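Local coordinates for protein acetylacetone-cleaving enzyme (Acinetobacter johnsonii, PDB 3BAL) that cleaves acetylacetone with one molecule of oxygen into methylglyoxal and acetate, as an iron-dependent homotetrameric dioxygenase of the cupin superfamily, at residues Ser88-Tyr91 with Ala92-Gly96. Numbering follows the deposited sequence.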
loop_
_atom_site.group_PDB
_atom_site.type_symbol
_atom_site.label_atom_id
_atom_site.label_comp_id
_atom_site.label_asym_id
_atom_site.label_seq_id
_atom_site.Cartn_x
_atom_site.Cartn_y
_atom_site.Cartn_z
ATOM N N SER A 88 9.849 -23.763 -0.693
ATOM C CA SER A 88 10.800 -23.447 0.373
ATOM C C SER A 88 10.425 -24.062 1.719
ATOM O O SER A 88 9.247 -24.227 2.033
ATOM C CB SER A 88 10.912 -21.928 0.573
ATOM O OG SER A 88 11.414 -21.268 -0.572
ATOM N N THR A 89 11.436 -24.401 2.510
ATOM C CA THR A 89 11.196 -24.923 3.844
ATOM C C THR A 89 11.920 -23.960 4.789
ATOM O O THR A 89 13.145 -23.904 4.811
ATOM C CB THR A 89 11.747 -26.355 4.026
ATOM O OG1 THR A 89 11.091 -27.241 3.110
ATOM C CG2 THR A 89 11.482 -26.844 5.458
ATOM N N ALA A 90 11.153 -23.186 5.549
ATOM C CA ALA A 90 11.726 -22.219 6.472
ATOM C C ALA A 90 12.121 -22.844 7.813
ATOM O O ALA A 90 11.389 -23.670 8.367
ATOM C CB ALA A 90 10.737 -21.075 6.701
ATOM N N TYR A 91 13.287 -22.445 8.321
ATOM C CA TYR A 91 13.801 -22.916 9.608
ATOM C C TYR A 91 13.916 -21.683 10.506
ATOM O O TYR A 91 14.511 -20.689 10.108
ATOM C CB TYR A 91 15.186 -23.547 9.436
ATOM C CG TYR A 91 15.191 -24.969 8.919
ATOM C CD1 TYR A 91 14.569 -25.306 7.719
ATOM C CD2 TYR A 91 15.852 -25.976 9.624
ATOM C CE1 TYR A 91 14.608 -26.618 7.229
ATOM C CE2 TYR A 91 15.900 -27.287 9.146
ATOM C CZ TYR A 91 15.278 -27.601 7.950
ATOM O OH TYR A 91 15.345 -28.894 7.474
ATOM N N ALA A 92 13.352 -21.735 11.706
ATOM C CA ALA A 92 13.419 -20.586 12.609
ATOM C C ALA A 92 14.850 -20.307 13.094
ATOM O O ALA A 92 15.609 -21.233 13.371
ATOM C CB ALA A 92 12.491 -20.812 13.814
ATOM N N PRO A 93 15.254 -19.026 13.153
ATOM C CA PRO A 93 14.454 -17.851 12.785
ATOM C C PRO A 93 14.708 -17.526 11.320
ATOM O O PRO A 93 15.837 -17.623 10.847
ATOM C CB PRO A 93 14.991 -16.766 13.713
ATOM C CG PRO A 93 16.456 -17.103 13.777
ATOM C CD PRO A 93 16.451 -18.625 13.922
ATOM N N SER A 94 13.654 -17.166 10.598
ATOM C CA SER A 94 13.789 -16.822 9.189
ATOM C C SER A 94 12.634 -15.938 8.745
ATOM O O SER A 94 11.663 -15.754 9.480
ATOM C CB SER A 94 13.886 -18.086 8.315
ATOM O OG SER A 94 12.805 -18.977 8.535
ATOM N N TYR A 95 12.758 -15.397 7.537
ATOM C CA TYR A 95 11.779 -14.482 6.958
ATOM C C TYR A 95 11.360 -14.939 5.566
ATOM O O TYR A 95 12.089 -15.673 4.903
ATOM C CB TYR A 95 12.417 -13.082 6.881
ATOM C CG TYR A 95 11.779 -12.155 5.878
ATOM C CD1 TYR A 95 10.700 -11.353 6.230
ATOM C CD2 TYR A 95 12.226 -12.119 4.556
ATOM C CE1 TYR A 95 10.075 -10.543 5.292
ATOM C CE2 TYR A 95 11.607 -11.315 3.610
ATOM C CZ TYR A 95 10.533 -10.533 3.983
ATOM O OH TYR A 95 9.905 -9.759 3.038
ATOM N N GLY A 96 10.184 -14.510 5.119
ATOM C CA GLY A 96 9.735 -14.881 3.788
ATOM C C GLY A 96 8.825 -13.843 3.150
ATOM O O GLY A 96 8.057 -13.163 3.841
#
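A chi1 of 54° folds the hydroxyl of Ser94 back over its own main chain, and from there it reaches across the bend to the carbonyl of Tyr91, three residues earlier. Ser94 OG donates to Tyr91 O at 2.9 Å, a bond that arrives from above the carbonyl plane, 68° out of it, with a C=O...OG angle of 112°. Ser94 OG also rests 3.5 Å from Ala90 CB, while Ser94 CB approaches Tyr91 O to 3.2 Å. The peptide between Ala92 and Pro93 is cis and lies in the turn that brings Ser94 back beside Tyr91. The ring of Tyr91 has Thr89 O in plane at its edge. Leu72 of strand 68-74 packs against Ala90, Ala92 and Ser94, and the OH of Tyr13 of a second subunit is hydrogen-bonded to Tyr91 N. Ser94 to Gly96 pair with a strand of that subunit, continuing the sheet across the interface. The arrangement is a type VI beta turn with cis Pro93 at its third position, linking strands 88-91 and 94-98 of the cupin jelly roll and fastened by a side-chain-to-backbone hydrogen bond.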